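Local coordinates for nitrite oxidoreductase subunit C (Kuenenia stuttgartiensis, PDB 7B04), which binds heme b and calcium ions and probably serves as an electron-carrying subunit of the nitrite oxidoreductase complex of an anammox bacterium, at residues Gly93-Lys101 with Tyr110-Ala118; Arg131-Leu140 with Pro161-Asp170. All coordinates share one frame; numbering follows the deposited sequence.

Contact 1. Residues Gly93-Lys101 with Tyr110-Ala118. With CA (calcium ion), chain B.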
# COMPACT_ATOMS: atom_id res chain seq x y z
N GLY C 93 47.28 -12.12 -1.34
CA GLY C 93 48.17 -12.42 -2.43
C GLY C 93 48.43 -11.25 -3.33
O GLY C 93 49.29 -11.34 -4.22
N SER C 94 47.71 -10.14 -3.13
CA SER C 94 47.83 -8.98 -3.99
C SER C 94 49.14 -8.23 -3.77
O SER C 94 49.66 -7.62 -4.71
CB SER C 94 46.64 -8.04 -3.77
OG SER C 94 46.24 -8.05 -2.41
N VAL C 95 49.67 -8.26 -2.55
CA VAL C 95 50.93 -7.61 -2.22
C VAL C 95 51.93 -8.68 -1.79
O VAL C 95 51.59 -9.58 -1.01
CB VAL C 95 50.74 -6.56 -1.11
CG1 VAL C 95 52.07 -5.92 -0.74
CG2 VAL C 95 49.74 -5.50 -1.54
N ASN C 96 53.16 -8.57 -2.29
CA ASN C 96 54.18 -9.59 -2.07
C ASN C 96 55.32 -9.14 -1.16
O ASN C 96 55.93 -9.98 -0.51
CB ASN C 96 54.78 -10.04 -3.40
CG ASN C 96 53.75 -10.67 -4.32
OD1 ASN C 96 52.93 -11.48 -3.89
ND2 ASN C 96 53.80 -10.31 -5.60
N SER C 97 55.62 -7.84 -1.12
CA SER C 97 56.74 -7.33 -0.34
C SER C 97 56.37 -5.99 0.27
O SER C 97 55.49 -5.28 -0.23
CB SER C 97 58.01 -7.21 -1.19
OG SER C 97 57.86 -6.22 -2.19
N ALA C 98 57.06 -5.64 1.35
CA ALA C 98 56.89 -4.34 1.97
C ALA C 98 58.20 -3.92 2.64
O ALA C 98 58.85 -4.72 3.31
CB ALA C 98 55.76 -4.35 3.00
N GLU C 99 58.57 -2.66 2.43
CA GLU C 99 59.73 -2.05 3.08
C GLU C 99 59.32 -1.46 4.43
O GLU C 99 58.28 -0.81 4.54
CB GLU C 99 60.31 -0.96 2.18
CG GLU C 99 61.63 -0.36 2.65
CD GLU C 99 61.63 1.16 2.53
OE1 GLU C 99 62.57 1.70 1.91
OE2 GLU C 99 60.70 1.80 3.06
N ILE C 100 60.13 -1.71 5.45
CA ILE C 100 59.87 -1.18 6.79
C ILE C 100 61.13 -0.52 7.33
O ILE C 100 62.21 -1.12 7.34
CB ILE C 100 59.36 -2.27 7.76
CG1 ILE C 100 59.07 -1.66 9.13
CG2 ILE C 100 60.34 -3.44 7.86
CD1 ILE C 100 58.23 -2.54 10.03
N LYS C 101 61.00 0.73 7.77
CA LYS C 101 62.05 1.47 8.44
C LYS C 101 61.56 1.95 9.80
O LYS C 101 60.35 2.01 10.05
CB LYS C 101 62.52 2.68 7.61
CG LYS C 101 63.26 2.32 6.33
CD LYS C 101 63.76 3.58 5.64
CE LYS C 101 64.51 3.24 4.36
NZ LYS C 101 65.00 4.47 3.67
N TYR C 110 58.92 5.81 15.60
CA TYR C 110 58.22 5.94 14.32
C TYR C 110 58.61 4.76 13.43
O TYR C 110 59.80 4.49 13.24
CB TYR C 110 58.58 7.24 13.59
CG TYR C 110 58.36 8.54 14.34
CD1 TYR C 110 57.18 9.27 14.19
CD2 TYR C 110 59.34 9.04 15.17
CE1 TYR C 110 57.00 10.48 14.87
CE2 TYR C 110 59.16 10.23 15.85
CZ TYR C 110 58.00 10.95 15.70
OH TYR C 110 57.83 12.13 16.38
N PHE C 111 57.61 4.11 12.84
CA PHE C 111 57.80 3.04 11.86
C PHE C 111 57.22 3.49 10.54
O PHE C 111 56.09 3.99 10.50
CB PHE C 111 57.06 1.75 12.26
CG PHE C 111 57.71 0.98 13.37
CD1 PHE C 111 57.64 1.44 14.67
CD2 PHE C 111 58.32 -0.24 13.13
CE1 PHE C 111 58.20 0.72 15.71
CE2 PHE C 111 58.89 -0.96 14.18
CZ PHE C 111 58.82 -0.48 15.46
N GLN C 112 57.96 3.28 9.46
CA GLN C 112 57.50 3.61 8.11
C GLN C 112 57.40 2.33 7.30
O GLN C 112 58.37 1.57 7.20
CB GLN C 112 58.47 4.59 7.45
CG GLN C 112 58.01 5.16 6.13
CD GLN C 112 59.16 5.64 5.29
OE1 GLN C 112 60.02 4.86 4.89
NE2 GLN C 112 59.21 6.95 5.03
N VAL C 113 56.22 2.09 6.72
CA VAL C 113 55.95 0.89 5.94
C VAL C 113 55.54 1.31 4.53
O VAL C 113 54.66 2.17 4.37
CB VAL C 113 54.86 0.02 6.58
CG1 VAL C 113 54.74 -1.30 5.86
CG2 VAL C 113 55.17 -0.20 8.07
N ILE C 114 56.15 0.69 3.52
CA ILE C 114 55.90 1.02 2.12
C ILE C 114 55.64 -0.26 1.34
O ILE C 114 56.42 -1.22 1.42
CB ILE C 114 57.10 1.76 1.50
CG1 ILE C 114 57.23 3.17 2.09
CG2 ILE C 114 56.98 1.82 -0.00
CD1 ILE C 114 58.49 3.88 1.67
N TRP C 115 54.55 -0.26 0.57
CA TRP C 115 54.23 -1.36 -0.32
C TRP C 115 53.56 -0.79 -1.56
O TRP C 115 53.06 0.34 -1.54
CB TRP C 115 53.33 -2.40 0.35
CG TRP C 115 51.93 -1.93 0.59
CD1 TRP C 115 50.84 -2.16 -0.20
CD2 TRP C 115 51.47 -1.14 1.68
NE1 TRP C 115 49.73 -1.57 0.34
CE2 TRP C 115 50.09 -0.93 1.50
CE3 TRP C 115 52.09 -0.58 2.81
CZ2 TRP C 115 49.31 -0.20 2.40
CZ3 TRP C 115 51.32 0.15 3.69
CH2 TRP C 115 49.95 0.34 3.48
N ASP C 116 53.56 -1.57 -2.63
CA ASP C 116 53.01 -1.12 -3.90
C ASP C 116 51.58 -1.61 -4.07
O ASP C 116 51.30 -2.80 -3.92
CB ASP C 116 53.84 -1.60 -5.08
CG ASP C 116 55.33 -1.38 -4.88
OD1 ASP C 116 55.73 -0.20 -4.83
OD2 ASP C 116 56.09 -2.38 -4.82
N ASP C 117 50.68 -0.70 -4.33
CA ASP C 117 49.31 -1.09 -4.64
C ASP C 117 48.67 -0.08 -5.58
O ASP C 117 48.80 1.13 -5.41
CB ASP C 117 48.48 -1.42 -3.38
CG ASP C 117 46.95 -1.32 -3.59
OD1 ASP C 117 46.41 -2.20 -4.31
OD2 ASP C 117 46.34 -0.52 -2.78
N ALA C 118 48.07 -0.61 -6.64
CA ALA C 118 47.58 0.15 -7.79
C ALA C 118 46.26 0.87 -7.54
O ALA C 118 45.85 1.66 -8.39
CB ALA C 118 47.42 -0.79 -8.99
CA CA B . 44.05 -0.65 -2.88
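Glu99 and Lys101 pair with Ile114 and Gln112 in an antiparallel beta hairpin, strands 97-104 and 108-116 of the ethylbenzene dehydrogenase-type domain. Backbone bonds run both ways in each pair. Glu99 N donates to Ile114 O at 2.8 Å, and Ile114 N donates back to Glu99 O. Lys101 and Gln112 repeat this pattern. Ile100 and Val113 form the non-hydrogen-bonded pair between them, with CA atoms 4.5 Å apart.

Glu99, Lys101, Gln112 and Ile114 share one face of the hairpin. Glu99 CG is anti to the backbone N (chi1 -173°), and the chain bends at chi2. This lays OE2 alongside Ile114, 3.3 Å from its CD1. Lys101 runs beside Gln112, and its NZ reaches Phe71 O in a weak hydrogen bond.

The other face is apolar. Ile100 CD1 meets the edge of the Phe111 ring, 3.9 Å from CD2. Before the strand begins, both Val95 methyls reach Trp115: CG2 lies 3.8 Å from CD1, and CG1 lies 3.9 Å from CB. With an alanine here both methyls go, which is likely to leave a gap beside the indole, which also meets Trp263. Just past the strand end, Asp117 OD2 binds a calcium ion at 2.3 Å.

Contact 2. Residues Arg131-Leu140 with Pro161-Asp170. With CA (calcium ion), chain B; HEM (protoporphyrin IX containing Fe), chain D.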
# COMPACT_ATOMS: atom_id res chain seq x y z
N ARG C 131 38.49 -1.40 2.67
CA ARG C 131 39.52 -0.39 2.84
C ARG C 131 40.89 -1.03 2.66
O ARG C 131 41.10 -2.21 2.97
CB ARG C 131 39.46 0.24 4.24
CG ARG C 131 39.62 -0.82 5.33
CD ARG C 131 39.88 -0.21 6.69
NE ARG C 131 38.65 0.26 7.30
CZ ARG C 131 37.88 -0.50 8.07
NH1 ARG C 131 38.22 -1.77 8.31
NH2 ARG C 131 36.77 -0.01 8.59
N ASP C 132 41.83 -0.22 2.18
CA ASP C 132 43.23 -0.61 2.24
C ASP C 132 43.75 -0.38 3.65
O ASP C 132 43.44 0.63 4.28
CB ASP C 132 44.08 0.17 1.25
CG ASP C 132 43.91 -0.34 -0.16
OD1 ASP C 132 43.35 0.41 -0.98
OD2 ASP C 132 44.31 -1.48 -0.44
N GLY C 133 44.54 -1.33 4.15
CA GLY C 133 45.03 -1.24 5.50
C GLY C 133 46.40 -1.87 5.65
O GLY C 133 46.85 -2.66 4.81
N ALA C 134 47.07 -1.49 6.73
CA ALA C 134 48.35 -2.06 7.11
C ALA C 134 48.41 -2.16 8.63
O ALA C 134 47.78 -1.38 9.34
CB ALA C 134 49.52 -1.23 6.60
N ALA C 135 49.16 -3.14 9.12
CA ALA C 135 49.23 -3.35 10.56
C ALA C 135 50.58 -3.91 10.97
O ALA C 135 51.20 -4.69 10.23
CB ALA C 135 48.12 -4.28 11.05
N LEU C 136 51.02 -3.51 12.15
CA LEU C 136 52.20 -4.05 12.80
C LEU C 136 51.79 -4.65 14.14
O LEU C 136 50.82 -4.20 14.76
CB LEU C 136 53.26 -2.98 13.01
CG LEU C 136 53.79 -2.30 11.75
CD1 LEU C 136 54.67 -1.12 12.12
CD2 LEU C 136 54.56 -3.30 10.89
N MET C 137 52.52 -5.67 14.58
CA MET C 137 52.18 -6.34 15.82
C MET C 137 53.46 -6.66 16.57
O MET C 137 54.50 -6.95 15.97
CB MET C 137 51.34 -7.60 15.60
CG MET C 137 52.05 -8.83 15.13
SD MET C 137 50.84 -10.16 15.06
CE MET C 137 51.90 -11.59 14.97
N PHE C 138 53.37 -6.59 17.89
CA PHE C 138 54.51 -6.77 18.76
C PHE C 138 54.13 -7.69 19.90
O PHE C 138 53.00 -7.63 20.40
CB PHE C 138 54.97 -5.43 19.35
CG PHE C 138 55.35 -4.41 18.33
CD1 PHE C 138 56.67 -4.29 17.91
CD2 PHE C 138 54.40 -3.57 17.78
CE1 PHE C 138 57.02 -3.35 16.97
CE2 PHE C 138 54.75 -2.63 16.83
CZ PHE C 138 56.07 -2.52 16.43
N PRO C 139 55.03 -8.57 20.33
CA PRO C 139 54.73 -9.36 21.52
C PRO C 139 54.78 -8.42 22.71
O PRO C 139 55.65 -7.55 22.80
CB PRO C 139 55.87 -10.38 21.57
CG PRO C 139 56.49 -10.35 20.19
CD PRO C 139 56.33 -8.94 19.74
N LEU C 140 53.84 -8.60 23.63
CA LEU C 140 53.79 -7.75 24.81
C LEU C 140 54.62 -8.41 25.90
O LEU C 140 54.41 -9.59 26.23
CB LEU C 140 52.34 -7.50 25.22
CG LEU C 140 51.91 -7.14 26.63
CD1 LEU C 140 52.41 -5.75 26.98
CD2 LEU C 140 50.39 -7.15 26.66
N PRO C 161 49.71 -12.94 24.93
CA PRO C 161 49.06 -11.80 24.27
C PRO C 161 50.03 -11.01 23.40
O PRO C 161 51.25 -11.12 23.49
CB PRO C 161 48.56 -10.96 25.44
CG PRO C 161 49.51 -11.27 26.55
CD PRO C 161 49.90 -12.72 26.37
N VAL C 162 49.44 -10.17 22.54
CA VAL C 162 50.16 -9.39 21.54
C VAL C 162 49.49 -8.04 21.38
O VAL C 162 48.28 -7.89 21.60
CB VAL C 162 50.22 -10.16 20.19
CG1 VAL C 162 50.59 -9.26 19.02
CG2 VAL C 162 51.19 -11.32 20.27
N ASN C 163 50.28 -7.03 21.02
CA ASN C 163 49.79 -5.68 20.74
C ASN C 163 49.72 -5.49 19.23
O ASN C 163 50.63 -5.90 18.50
CB ASN C 163 50.71 -4.63 21.36
CG ASN C 163 50.01 -3.29 21.58
OD1 ASN C 163 50.55 -2.40 22.23
ND2 ASN C 163 48.81 -3.15 21.03
N LEU C 164 48.65 -4.86 18.76
CA LEU C 164 48.41 -4.64 17.34
C LEU C 164 48.22 -3.16 17.06
O LEU C 164 47.59 -2.45 17.85
CB LEU C 164 47.15 -5.40 16.87
CG LEU C 164 47.08 -6.90 16.60
CD1 LEU C 164 47.92 -7.29 15.40
CD2 LEU C 164 47.47 -7.73 17.82
N TRP C 165 48.79 -2.69 15.95
CA TRP C 165 48.59 -1.33 15.46
C TRP C 165 47.99 -1.44 14.07
O TRP C 165 48.69 -1.81 13.12
CB TRP C 165 49.91 -0.56 15.40
CG TRP C 165 50.61 -0.38 16.70
CD1 TRP C 165 50.13 -0.66 17.94
CD2 TRP C 165 51.94 0.11 16.88
NE1 TRP C 165 51.08 -0.36 18.89
CE2 TRP C 165 52.20 0.11 18.27
CE3 TRP C 165 52.94 0.56 16.01
CZ2 TRP C 165 53.41 0.54 18.80
CZ3 TRP C 165 54.14 0.98 16.54
CH2 TRP C 165 54.37 0.97 17.92
N HIS C 166 46.70 -1.12 13.93
CA HIS C 166 46.00 -1.28 12.66
C HIS C 166 45.78 0.09 12.03
O HIS C 166 44.99 0.89 12.54
CB HIS C 166 44.68 -2.01 12.85
CG HIS C 166 44.02 -2.39 11.56
ND1 HIS C 166 42.71 -2.81 11.48
CD2 HIS C 166 44.49 -2.42 10.29
CE1 HIS C 166 42.40 -3.08 10.22
NE2 HIS C 166 43.47 -2.84 9.48
N TRP C 167 46.46 0.34 10.91
CA TRP C 167 46.22 1.55 10.13
C TRP C 167 45.07 1.31 9.16
O TRP C 167 45.00 0.26 8.51
CB TRP C 167 47.47 1.96 9.36
CG TRP C 167 47.19 3.07 8.39
CD1 TRP C 167 47.04 4.40 8.68
CD2 TRP C 167 47.01 2.95 6.97
NE1 TRP C 167 46.79 5.11 7.53
CE2 TRP C 167 46.76 4.24 6.47
CE3 TRP C 167 47.03 1.88 6.08
CZ2 TRP C 167 46.54 4.49 5.12
CZ3 TRP C 167 46.81 2.12 4.74
CH2 TRP C 167 46.57 3.42 4.27
N LYS C 168 44.17 2.29 9.07
CA LYS C 168 43.01 2.21 8.19
C LYS C 168 42.99 3.41 7.26
O LYS C 168 43.07 4.56 7.72
CB LYS C 168 41.72 2.13 9.00
CG LYS C 168 41.61 0.88 9.87
CD LYS C 168 40.30 0.83 10.62
CE LYS C 168 40.19 -0.43 11.46
NZ LYS C 168 41.16 -0.43 12.59
N ALA C 169 42.89 3.15 5.96
CA ALA C 169 42.90 4.24 4.98
C ALA C 169 41.64 5.09 5.10
O ALA C 169 41.70 6.32 4.93
CB ALA C 169 43.03 3.68 3.57
N ASP C 170 40.49 4.47 5.38
CA ASP C 170 39.26 5.24 5.52
C ASP C 170 39.32 6.18 6.72
O ASP C 170 38.73 7.26 6.70
CB ASP C 170 38.06 4.30 5.63
CG ASP C 170 38.18 3.32 6.78
OD1 ASP C 170 39.24 3.29 7.44
OD2 ASP C 170 37.21 2.56 7.01
CA CA B . 44.05 -0.65 -2.88
CHA HEM D . 42.23 -10.02 11.82
CHB HEM D . 43.78 -14.57 10.99
CHC HEM D . 48.32 -12.85 11.07
CHD HEM D . 46.79 -8.32 12.07
C1A HEM D . 42.25 -11.40 11.68
C2A HEM D . 41.14 -12.30 11.91
C3A HEM D . 41.56 -13.55 11.68
C4A HEM D . 42.96 -13.50 11.31
CMA HEM D . 40.72 -14.85 11.78
CAA HEM D . 39.72 -11.83 12.32
CBA HEM D . 39.35 -12.33 13.71
CGA HEM D . 39.76 -11.32 14.73
O1A HEM D . 40.20 -11.72 15.84
O2A HEM D . 39.67 -10.10 14.43
C1B HEM D . 45.15 -14.50 10.87
C2B HEM D . 46.04 -15.56 10.42
C3B HEM D . 47.30 -15.09 10.45
C4B HEM D . 47.25 -13.71 10.90
CMB HEM D . 45.53 -16.96 10.02
CAB HEM D . 48.63 -15.78 10.06
CBB HEM D . 48.73 -16.96 9.43
C1C HEM D . 48.30 -11.49 11.28
C2C HEM D . 49.44 -10.59 11.21
C3C HEM D . 49.02 -9.35 11.48
C4C HEM D . 47.60 -9.40 11.75
CMC HEM D . 50.89 -11.01 10.86
CAC HEM D . 49.91 -8.09 11.50
CBC HEM D . 49.91 -7.26 12.55
C1D HEM D . 45.40 -8.37 11.99
C2D HEM D . 44.49 -7.24 11.92
C3D HEM D . 43.25 -7.71 11.85
C4D HEM D . 43.31 -9.16 11.87
CMD HEM D . 44.87 -5.75 11.93
CAD HEM D . 41.97 -6.84 11.76
CBD HEM D . 41.49 -6.74 10.32
CGD HEM D . 40.39 -5.71 10.23
O1D HEM D . 39.94 -5.41 9.10
O2D HEM D . 39.97 -5.18 11.29
NA HEM D . 43.34 -12.18 11.33
NB HEM D . 45.93 -13.40 11.15
NC HEM D . 47.18 -10.72 11.62
ND HEM D . 44.64 -9.53 11.96
FE HEM D . 45.18 -11.61 11.71
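Arg131 and Asp170 form a salt bridge at one end of an antiparallel strand pair, 133-139 with 162-168. The pair lines the heme pocket of the ethylbenzene dehydrogenase-type domain. Backbone bonds join Ala134 with Trp167, Leu136 with Trp165 and Phe138 with Asn163, two for each pair.

Arg131 grips one oxygen with two nitrogens. NE lies 2.7 Å from Asp170 OD2, and NH2 lies 3.0 Å from the same atom. The NH2 bond uses the syn lone pair, whereas NE comes from above the carboxylate plane. The two planar groups are turned 59° apart. Arg131 CG sits between the backbone N and the carbonyl carbon (chi1 59°), and the chain bends again at chi3. The guanidinium thus presents its edge to Asp170 and one face to Lys168, whose CD lies 3.7 Å above its centre. Lys168 NZ goes on to a salt bridge with Glu234. Heme propionate oxygen O1D lies near the guanidinium plane on the NH1 side, away from Asp170.

Trp165 and Phe138 meet on the face of the sheet away from the heme. Their contact is edge-to-face, with the planes at 52°. Phe138 CE2 stands 3.6 Å above the indole plane, offset toward its rim. Asn163 is on this face too; its ND2 bonds to Leu236 O and its OD1 to Val279 N.

The opposite face, with Ala135, Met137, Leu164 and His166, belongs to the heme pocket. Vinyl carbon CBC of the heme lies 3.4 Å from Met137 CB and 3.5 Å from Leu164 CD1. The His166 ring has Lys168 CG over one face and heme methyl CMD 3.5 Å above the other.

Contact 1 comes first along the chain, and contact 2 follows; their centres are about 13 Å apart. They meet at the calcium ion. Asp117 of contact 1 and Asp132 of contact 2 both bind it, with their OD2 atoms 3.2 Å apart, and Thr119, Asn121 and Asn295 complete the protein ligands. Elsewhere the two contacts pack through apolar groups. Trp115 CH2 lies 3.5 Å from Ala134 CB, and Phe111 CZ lies 3.6 Å from Phe138 CZ. The heme touches contact 2 directly. The Val113 side chain is about 10 Å from the heme. The hairpin packs on the side of strand 133-139 away from the heme, and strand 286-294 also borders it.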